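Local coordinates for outer membrane protein OMP121 (Bacteroides thetaiotaomicron, PDB 5FQ8) that probably imports nutrients, likely peptides, across the outer membrane as a TonB-dependent transporter with a plugged beta-barrel, at residues E210-W214 with Y838-N842; Q336-I341 with Y360-V365. All coordinates share one frame; numbering follows the deposited sequence.

Interaction 1. Residues E210-W214 with Y838-N842; sequences ENGSW and YFTGN
S213 OG is held from two directions: it donates to N842 OD1 at 2.5 Å, lying in the plane of that side-chain carbonyl, and accepts the backbone N-H of R339. The hydroxyl sits anti to its own carbonyl carbon (chi1 -53°), which turns it to the side where the N842 amide waits. N842 comes just after the Schellman motif that ends helix 832-839, and the loop of 210-214 packs onto this C-terminal end. G841, at positive phi, sends its N back to Y838 O (3.0 Å). One residue earlier, T840 O takes the backbone N-H of S213 at 2.9 Å, and G212 slips past the same carbonyl without a side chain to obstruct it. W214 then lays one face of its indole on G841 CA, 3.1 Å above the ring plane and offset toward the rim; a CB on G841 would point into NE1. Beyond the pair, R851 joins the two segments by bonding S213 O through NH1 and G841 O through NH2, while W202 meets the W214 ring edge-to-face and helix 880-889 packs against it. The bound peptide rests its backbone against E210, N211 and F839. The indole N-H is spent on the helix end, NE1 lying 3.1 Å from F839 O. That bond is almost straight (175°) and in the indole plane, although NE1 itself stands above the F839 carbonyl plane.

Interaction 2. Residues Q336-I341 with Y360-V365; sequences QTPRDI and YTPYGV
Y360 opens the second segment by pushing its ring against the type I beta turn of P338-I341, inside the long loop between barrel strands 306-320 and 376-394. With CG between the backbone N and the carbonyl carbon (chi1 68°), the ring stands up to meet I341 CG2, a CH-pi contact 4.1 Å from the centroid and 17° off the normal. T361 CG2 backs the opposite face. P338 CD reaches Y360 CE2 at 3.6 Å, and T337 crosses the phenol end at about a right angle with CG2 beside OH; T337 OG1 itself is bonded to L334 O. Cutting Y360 back to an alanine is likely to strip I341 CG2 and P338 CD of their apolar partner and open a gap against the turn. Y363, whose side chain leads away from 336-341, packs on the backbone of the bound peptide. V365 finishes the segment with CG1 against the Q336 amide, 3.6 Å from CD, while Q336 NE2 bonds N332 OD1. No clear hydrogen bond spans the two segments, which implies that they are mated mainly by van der Waals packing, apolar round the Y360 ring and methyl-on-amide at V365, with the polar ends of Q336 and T337 bonded to helix 330-335 instead.

The two contacts are neighbours, their centres 8 Å apart, and interaction 2 is nested along the chain inside the loop closed by interaction 1. Segment 336-341 is the bridge: S213 OG lies 2.9 Å from R339 N, N842 OD1 packs 3.2 Å from R339 CD, and N842 ND2 bonds T337 O. This segment, which holds the turn packed on Y360, is thus also tied to the residues at the helix end in interaction 1. Both contacts border the bound peptide. Calcium-site residues seen in a structure of this protein are also near: the side chain of E197 is about 9 Å from that of S213, and that of D850 about 11 Å from that of W214.

Interaction 1. Residues E210-W214 with Y838-N842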
loop_
_atom_site.group_PDB
_atom_site.type_symbol
_atom_site.label_atom_id
_atom_site.label_comp_id
_atom_site.label_asym_id
_atom_site.label_seq_id
_atom_site.Cartn_x
_atom_site.Cartn_y
_atom_site.Cartn_z
ATOM N N GLU B 210 19.671 -4.951 -32.478
ATOM C CA GLU B 210 19.803 -3.607 -31.937
ATOM C C GLU B 210 18.465 -2.903 -31.839
ATOM O O GLU B 210 17.505 -3.223 -32.536
ATOM C CB GLU B 210 20.706 -2.734 -32.797
ATOM C CG GLU B 210 22.109 -3.203 -32.910
ATOM C CD GLU B 210 22.865 -3.149 -31.626
ATOM O OE1 GLU B 210 22.737 -2.161 -30.885
ATOM O OE2 GLU B 210 23.587 -4.115 -31.357
ATOM N N ASN B 211 18.433 -1.882 -30.995
ATOM C CA ASN B 211 17.297 -0.984 -30.921
ATOM C C ASN B 211 17.528 0.288 -31.707
ATOM O O ASN B 211 17.042 1.346 -31.311
ATOM C CB ASN B 211 17.018 -0.649 -29.470
ATOM C CG ASN B 211 18.192 -0.025 -28.827
ATOM O OD1 ASN B 211 19.317 -0.363 -29.152
ATOM N ND2 ASN B 211 17.961 0.922 -27.948
ATOM N N GLY B 212 18.275 0.216 -32.799
ATOM C CA GLY B 212 18.745 1.417 -33.452
ATOM C C GLY B 212 19.220 1.090 -34.845
ATOM O O GLY B 212 19.157 -0.054 -35.296
ATOM N N SER B 213 19.695 2.118 -35.532
ATOM C CA SER B 213 19.919 2.027 -36.967
ATOM C C SER B 213 21.269 2.581 -37.340
ATOM O O SER B 213 21.399 3.392 -38.253
ATOM C CB SER B 213 18.853 2.767 -37.765
ATOM O OG SER B 213 17.547 2.370 -37.416
ATOM N N TRP B 214 22.309 2.160 -36.636
ATOM C CA TRP B 214 23.667 2.475 -37.064
ATOM C C TRP B 214 24.312 1.278 -37.744
ATOM O O TRP B 214 25.410 0.891 -37.403
ATOM C CB TRP B 214 24.510 2.931 -35.884
ATOM C CG TRP B 214 24.010 4.126 -35.136
ATOM C CD1 TRP B 214 23.318 4.124 -33.973
ATOM C CD2 TRP B 214 24.228 5.497 -35.465
ATOM N NE1 TRP B 214 23.072 5.400 -33.565
ATOM C CE2 TRP B 214 23.624 6.265 -34.466
ATOM C CE3 TRP B 214 24.868 6.149 -36.518
ATOM C CZ2 TRP B 214 23.631 7.653 -34.489
ATOM C CZ3 TRP B 214 24.880 7.528 -36.539
ATOM C CH2 TRP B 214 24.270 8.264 -35.534
ATOM N N TYR B 838 18.256 11.019 -32.267
ATOM C CA TYR B 838 19.692 11.127 -32.453
ATOM C C TYR B 838 20.399 9.887 -31.923
ATOM O O TYR B 838 21.108 9.200 -32.666
ATOM C CB TYR B 838 20.201 12.399 -31.784
ATOM C CG TYR B 838 20.194 13.586 -32.717
ATOM C CD1 TYR B 838 19.092 13.854 -33.530
ATOM C CD2 TYR B 838 21.286 14.436 -32.791
ATOM C CE1 TYR B 838 19.084 14.936 -34.385
ATOM C CE2 TYR B 838 21.288 15.505 -33.622
ATOM C CZ TYR B 838 20.186 15.753 -34.425
ATOM O OH TYR B 838 20.199 16.830 -35.270
ATOM N N PHE B 839 20.183 9.556 -30.644
ATOM C CA PHE B 839 20.900 8.435 -30.033
ATOM C C PHE B 839 20.684 7.143 -30.800
ATOM O O PHE B 839 21.609 6.346 -30.967
ATOM C CB PHE B 839 20.461 8.240 -28.583
ATOM C CG PHE B 839 20.877 6.915 -28.006
ATOM C CD1 PHE B 839 22.165 6.716 -27.541
ATOM C CD2 PHE B 839 19.986 5.875 -27.922
ATOM C CE1 PHE B 839 22.549 5.513 -27.014
ATOM C CE2 PHE B 839 20.368 4.666 -27.398
ATOM C CZ PHE B 839 21.652 4.484 -26.940
ATOM N N THR B 840 19.475 6.916 -31.258
ATOM C CA THR B 840 19.153 5.642 -31.864
ATOM C C THR B 840 19.512 5.569 -33.337
ATOM O O THR B 840 19.327 4.510 -33.943
ATOM C CB THR B 840 17.680 5.366 -31.676
ATOM O OG1 THR B 840 17.442 3.981 -31.882
ATOM C CG2 THR B 840 16.903 6.140 -32.656
ATOM N N GLY B 841 20.035 6.651 -33.913
ATOM C CA GLY B 841 20.457 6.634 -35.297
ATOM C C GLY B 841 19.329 6.670 -36.288
ATOM O O GLY B 841 19.483 6.190 -37.411
ATOM N N ASN B 842 18.190 7.226 -35.906
ATOM C CA ASN B 842 17.021 7.206 -36.764
ATOM C C ASN B 842 16.673 8.554 -37.362
ATOM O O ASN B 842 16.016 8.587 -38.396
ATOM C CB ASN B 842 15.806 6.681 -35.989
ATOM C CG ASN B 842 15.813 5.197 -35.836
ATOM O OD1 ASN B 842 16.478 4.496 -36.579
ATOM N ND2 ASN B 842 15.072 4.705 -34.865
#

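Interaction 2. Residues Q336-I341 with Y360-V365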
loop_
_atom_site.group_PDB
_atom_site.type_symbol
_atom_site.label_atom_id
_atom_site.label_comp_id
_atom_site.label_asym_id
_atom_site.label_seq_id
_atom_site.Cartn_x
_atom_site.Cartn_y
_atom_site.Cartn_z
ATOM N N GLN B 336 12.692 3.341 -30.524
ATOM C CA GLN B 336 13.914 2.543 -30.513
ATOM C C GLN B 336 13.728 1.301 -31.375
ATOM O O GLN B 336 13.763 0.168 -30.919
ATOM C CB GLN B 336 14.300 2.180 -29.087
ATOM C CG GLN B 336 14.581 3.368 -28.241
ATOM C CD GLN B 336 15.429 3.031 -27.050
ATOM O OE1 GLN B 336 16.377 2.266 -27.148
ATOM N NE2 GLN B 336 15.100 3.610 -25.914
ATOM N N THR B 337 13.520 1.560 -32.655
ATOM C CA THR B 337 13.307 0.536 -33.648
ATOM C C THR B 337 14.229 0.796 -34.826
ATOM O O THR B 337 14.378 1.943 -35.245
ATOM C CB THR B 337 11.861 0.542 -34.130
ATOM O OG1 THR B 337 10.981 0.391 -33.017
ATOM C CG2 THR B 337 11.639 -0.584 -35.101
ATOM N N PRO B 338 14.858 -0.230 -35.376
ATOM C CA PRO B 338 15.637 -0.033 -36.594
ATOM C C PRO B 338 14.737 0.363 -37.747
ATOM O O PRO B 338 13.573 -0.026 -37.811
ATOM C CB PRO B 338 16.272 -1.404 -36.832
ATOM C CG PRO B 338 16.219 -2.086 -35.535
ATOM C CD PRO B 338 14.981 -1.600 -34.871
ATOM N N ARG B 339 15.298 1.130 -38.677
ATOM C CA ARG B 339 14.523 1.588 -39.821
ATOM C C ARG B 339 14.072 0.456 -40.713
ATOM O O ARG B 339 13.217 0.683 -41.560
ATOM C CB ARG B 339 15.321 2.574 -40.661
ATOM C CG ARG B 339 15.836 3.756 -39.910
ATOM C CD ARG B 339 14.723 4.565 -39.310
ATOM N NE ARG B 339 13.766 4.932 -40.331
ATOM C CZ ARG B 339 12.476 4.625 -40.298
ATOM N NH1 ARG B 339 11.979 3.961 -39.277
ATOM N NH2 ARG B 339 11.687 4.998 -41.286
ATOM N N ASP B 340 14.606 -0.746 -40.559
ATOM C CA ASP B 340 14.251 -1.837 -41.452
ATOM C C ASP B 340 13.242 -2.805 -40.859
ATOM O O ASP B 340 12.789 -3.705 -41.567
ATOM C CB ASP B 340 15.506 -2.610 -41.841
ATOM C CG ASP B 340 16.229 -3.158 -40.643
ATOM O OD1 ASP B 340 16.786 -2.354 -39.864
ATOM O OD2 ASP B 340 16.242 -4.392 -40.484
ATOM N N ILE B 341 12.886 -2.646 -39.592
ATOM C CA ILE B 341 12.092 -3.621 -38.855
ATOM C C ILE B 341 10.619 -3.269 -38.971
ATOM O O ILE B 341 10.235 -2.105 -38.836
ATOM C CB ILE B 341 12.527 -3.669 -37.384
ATOM C CG1 ILE B 341 13.977 -4.123 -37.282
ATOM C CG2 ILE B 341 11.631 -4.608 -36.613
ATOM C CD1 ILE B 341 14.242 -5.422 -37.963
ATOM N N TYR B 360 12.818 -8.834 -30.588
ATOM C CA TYR B 360 14.013 -8.728 -31.413
ATOM C C TYR B 360 15.121 -7.916 -30.755
ATOM O O TYR B 360 16.276 -8.026 -31.173
ATOM C CB TYR B 360 13.667 -8.153 -32.788
ATOM C CG TYR B 360 13.235 -6.715 -32.795
ATOM C CD1 TYR B 360 11.909 -6.377 -32.647
ATOM C CD2 TYR B 360 14.149 -5.700 -32.967
ATOM C CE1 TYR B 360 11.512 -5.081 -32.649
ATOM C CE2 TYR B 360 13.758 -4.397 -32.967
ATOM C CZ TYR B 360 12.438 -4.097 -32.806
ATOM O OH TYR B 360 12.020 -2.801 -32.802
ATOM N N THR B 361 14.824 -7.127 -29.723
ATOM C CA THR B 361 15.877 -6.342 -29.115
ATOM C C THR B 361 15.741 -6.301 -27.596
ATOM O O THR B 361 14.640 -6.118 -27.077
ATOM C CB THR B 361 15.884 -4.936 -29.681
ATOM O OG1 THR B 361 16.994 -4.222 -29.131
ATOM C CG2 THR B 361 14.592 -4.238 -29.360
ATOM N N PRO B 362 16.825 -6.476 -26.868
ATOM C CA PRO B 362 16.725 -6.569 -25.416
ATOM C C PRO B 362 17.255 -5.351 -24.717
ATOM O O PRO B 362 17.635 -5.443 -23.552
ATOM C CB PRO B 362 17.601 -7.770 -25.114
ATOM C CG PRO B 362 18.728 -7.605 -26.085
ATOM C CD PRO B 362 18.119 -6.998 -27.336
ATOM N N TYR B 363 17.292 -4.219 -25.397
ATOM C CA TYR B 363 18.035 -3.070 -24.903
ATOM C C TYR B 363 17.089 -2.045 -24.291
ATOM O O TYR B 363 16.819 -0.994 -24.858
ATOM C CB TYR B 363 18.864 -2.475 -26.028
ATOM C CG TYR B 363 19.976 -3.367 -26.548
ATOM C CD1 TYR B 363 20.887 -3.948 -25.689
ATOM C CD2 TYR B 363 20.108 -3.626 -27.898
ATOM C CE1 TYR B 363 21.899 -4.750 -26.162
ATOM C CE2 TYR B 363 21.111 -4.431 -28.372
ATOM C CZ TYR B 363 22.004 -4.991 -27.498
ATOM O OH TYR B 363 23.006 -5.798 -27.965
ATOM N N GLY B 364 16.603 -2.357 -23.097
ATOM C CA GLY B 364 15.884 -1.361 -22.344
ATOM C C GLY B 364 14.513 -1.026 -22.858
ATOM O O GLY B 364 13.931 -0.030 -22.431
ATOM N N VAL B 365 13.973 -1.826 -23.761
ATOM C CA VAL B 365 12.683 -1.587 -24.373
ATOM C C VAL B 365 11.967 -2.921 -24.510
ATOM O O VAL B 365 12.565 -3.983 -24.382
ATOM C CB VAL B 365 12.824 -0.909 -25.746
ATOM C CG1 VAL B 365 13.397 0.478 -25.607
ATOM C CG2 VAL B 365 13.680 -1.763 -26.649
#